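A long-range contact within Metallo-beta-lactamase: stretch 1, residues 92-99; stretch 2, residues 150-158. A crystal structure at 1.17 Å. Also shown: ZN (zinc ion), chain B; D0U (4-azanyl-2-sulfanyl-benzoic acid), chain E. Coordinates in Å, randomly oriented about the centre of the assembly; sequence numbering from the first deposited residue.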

# COMPACT_ATOMS: atom_id res chain seq x y z
N VAL A 92 4.74 13.66 -0.60
CA VAL A 92 4.83 12.21 -0.51
C VAL A 92 5.32 11.83 0.89
O VAL A 92 6.35 12.33 1.34
CB VAL A 92 5.80 11.68 -1.58
CG1 VAL A 92 5.94 10.18 -1.49
CG2 VAL A 92 5.35 12.10 -2.98
N LEU A 93 4.60 10.94 1.57
CA LEU A 93 4.95 10.52 2.91
C LEU A 93 5.29 9.04 2.91
O LEU A 93 4.60 8.24 2.30
CB LEU A 93 3.80 10.79 3.87
CG LEU A 93 3.37 12.24 3.98
CD1 LEU A 93 2.22 12.38 4.94
CD2 LEU A 93 4.50 13.15 4.40
N ALA A 94 6.34 8.68 3.66
CA ALA A 94 6.84 7.33 3.66
C ALA A 94 7.56 7.04 4.97
O ALA A 94 8.02 7.95 5.69
CB ALA A 94 7.77 7.11 2.50
N GLY A 95 7.78 5.75 5.22
CA GLY A 95 8.62 5.35 6.32
C GLY A 95 10.03 5.88 6.13
O GLY A 95 10.54 5.97 5.02
N ALA A 96 10.69 6.21 7.25
CA ALA A 96 11.98 6.90 7.24
C ALA A 96 12.99 6.20 6.33
O ALA A 96 13.69 6.88 5.60
CB ALA A 96 12.53 7.00 8.64
N ALA A 97 13.09 4.88 6.42
CA ALA A 97 14.15 4.16 5.73
C ALA A 97 13.86 4.01 4.23
O ALA A 97 14.74 3.57 3.52
CB ALA A 97 14.34 2.80 6.37
N ASN A 98 12.66 4.34 3.76
CA ASN A 98 12.35 4.27 2.33
C ASN A 98 12.38 5.65 1.66
O ASN A 98 12.21 5.74 0.44
CB ASN A 98 10.99 3.63 2.07
CG ASN A 98 10.96 2.12 2.27
OD1 ASN A 98 11.99 1.50 2.57
ND2 ASN A 98 9.81 1.51 2.06
N VAL A 99 12.58 6.73 2.42
CA VAL A 99 12.58 8.07 1.84
C VAL A 99 13.62 8.18 0.71
O VAL A 99 13.32 8.68 -0.38
CB VAL A 99 12.79 9.14 2.93
CG1 VAL A 99 13.14 10.50 2.34
CG2 VAL A 99 11.56 9.25 3.83
N HIS A 150 9.68 -6.62 4.23
CA HIS A 150 9.78 -6.60 2.75
C HIS A 150 10.67 -5.44 2.30
O HIS A 150 11.42 -5.58 1.32
CB HIS A 150 8.39 -6.62 2.16
CG HIS A 150 8.32 -6.63 0.68
ND1 HIS A 150 8.39 -7.79 -0.03
CD2 HIS A 150 8.10 -5.64 -0.21
CE1 HIS A 150 8.21 -7.51 -1.32
NE2 HIS A 150 8.08 -6.18 -1.47
N THR A 151 10.56 -4.31 3.01
CA THR A 151 11.47 -3.19 2.90
C THR A 151 11.61 -2.61 4.30
O THR A 151 10.72 -2.79 5.14
CB THR A 151 10.98 -2.07 1.95
OG1 THR A 151 9.84 -1.41 2.53
CG2 THR A 151 10.72 -2.52 0.54
N GLU A 152 12.69 -1.87 4.55
CA GLU A 152 12.88 -1.36 5.90
C GLU A 152 11.85 -0.27 6.25
O GLU A 152 11.46 -0.15 7.41
CB GLU A 152 14.28 -0.77 6.05
CG GLU A 152 15.40 -1.78 6.13
CD GLU A 152 16.74 -1.22 6.57
OE1 GLU A 152 16.83 -0.00 6.77
OE2 GLU A 152 17.69 -2.02 6.73
N GLY A 153 11.42 0.51 5.25
CA GLY A 153 10.52 1.63 5.53
C GLY A 153 9.06 1.35 5.20
O GLY A 153 8.29 2.29 5.08
N GLY A 154 8.66 0.09 5.13
CA GLY A 154 7.27 -0.25 4.80
C GLY A 154 6.30 0.33 5.80
O GLY A 154 6.54 0.23 7.01
N ILE A 155 5.18 0.89 5.31
CA ILE A 155 4.13 1.42 6.13
C ILE A 155 2.81 0.84 5.67
O ILE A 155 2.49 0.83 4.47
CB ILE A 155 4.08 2.96 6.08
CG1 ILE A 155 5.37 3.61 6.59
CG2 ILE A 155 2.86 3.48 6.84
CD1 ILE A 155 5.61 3.52 8.07
N THR A 156 2.01 0.41 6.65
CA THR A 156 0.60 0.06 6.49
C THR A 156 -0.23 1.21 7.05
O THR A 156 0.08 1.74 8.12
CB THR A 156 0.33 -1.26 7.22
OG1 THR A 156 0.97 -2.32 6.53
CG2 THR A 156 -1.13 -1.59 7.40
N TRP A 157 -1.23 1.66 6.29
CA TRP A 157 -1.94 2.91 6.57
C TRP A 157 -3.37 2.58 6.98
O TRP A 157 -4.01 1.72 6.33
CB TRP A 157 -1.94 3.80 5.33
CG TRP A 157 -0.58 4.16 4.82
CD1 TRP A 157 0.11 3.47 3.86
CD2 TRP A 157 0.28 5.24 5.23
NE1 TRP A 157 1.30 4.08 3.59
CE2 TRP A 157 1.43 5.16 4.41
CE3 TRP A 157 0.19 6.28 6.15
CZ2 TRP A 157 2.47 6.07 4.48
CZ3 TRP A 157 1.21 7.20 6.20
CH2 TRP A 157 2.33 7.08 5.39
N THR A 158 -3.92 3.27 7.99
CA THR A 158 -5.27 2.97 8.45
C THR A 158 -6.09 4.24 8.65
O THR A 158 -5.58 5.32 8.93
CB THR A 158 -5.26 2.16 9.75
OG1 THR A 158 -4.66 2.92 10.80
CG2 THR A 158 -4.49 0.87 9.59
ZN ZN B . 7.73 -5.00 -3.07
O2 D0U E . 4.79 -6.57 -2.99
C7 D0U E . 5.10 -7.78 -2.93
O1 D0U E . 4.60 -8.56 -2.07
C3 D0U E . 6.09 -8.37 -3.87
C2 D0U E . 6.17 -9.79 -3.88
C4 D0U E . 6.91 -7.62 -4.73
S1 D0U E . 6.93 -5.93 -4.98
C5 D0U E . 7.82 -8.33 -5.54
C6 D0U E . 7.92 -9.72 -5.53
N1 D0U E . 8.80 -10.39 -6.37
C1 D0U E . 7.08 -10.44 -4.72
O HOH W 1 6.59 3.85 3.39
O HOH W 2 17.19 1.97 3.95

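Residues 95-98 pack against the type I turn T151-G154, with strand side chains adding to the contact; the two stretches together bury 349 Å². Direct hydrogen bonding rests on one side chain. N98, with chi1 in the m well, directs its buried carboxamide at the turn and uses both ends: ND2 donates to T151 OG1 at 3.0 Å in a nearly linear bond (171°), while OD1 accepts a weak bond from G153 N at 2.9 Å, bent to 135°. An amide suits this position because it offers a donor and an acceptor side by side, and T151, in the p rotamer with its CA-to-CB bond toward the other stretch, supplies the matching hydroxyl oxygen. N98 is itself steadied by its backbone, N98 N donating to G95 O at 3.0 Å.

Close backbone approach depends on two glycines, with G95 CA 4.3 Å from G153 CA. G95 CA makes a CA-H...O contact with G153 O at 3.3 Å. A CB on G95 would fall 2.1 Å from G153 O. A CB on G153 would fall 2.4 Å from N98 N. Both would clash, so neither site has room for a side chain.

Water adds a further link. Water 1 accepts from G95 N at 2.9 Å and lies 2.9 Å from G153 O, whereas water 2 donates to A97 O at 3.0 Å and, weakly, to E152 OE1 at 3.5 Å.

Van der Waals contacts complete the interface. At the exposed margin, the small methyl of A97 reaches E152, with A97 CB 3.6 Å from E152 CB. Deeper, I155 places CG1 3.5 Å from G95 N. The broad ring of W157 extends to L93, with CZ2 3.7 Å from L93 O and an apolar contact of CH2 with L93 CB at 4.3 Å, the ring reaching across between strands whose axes come no closer than 7.9 Å.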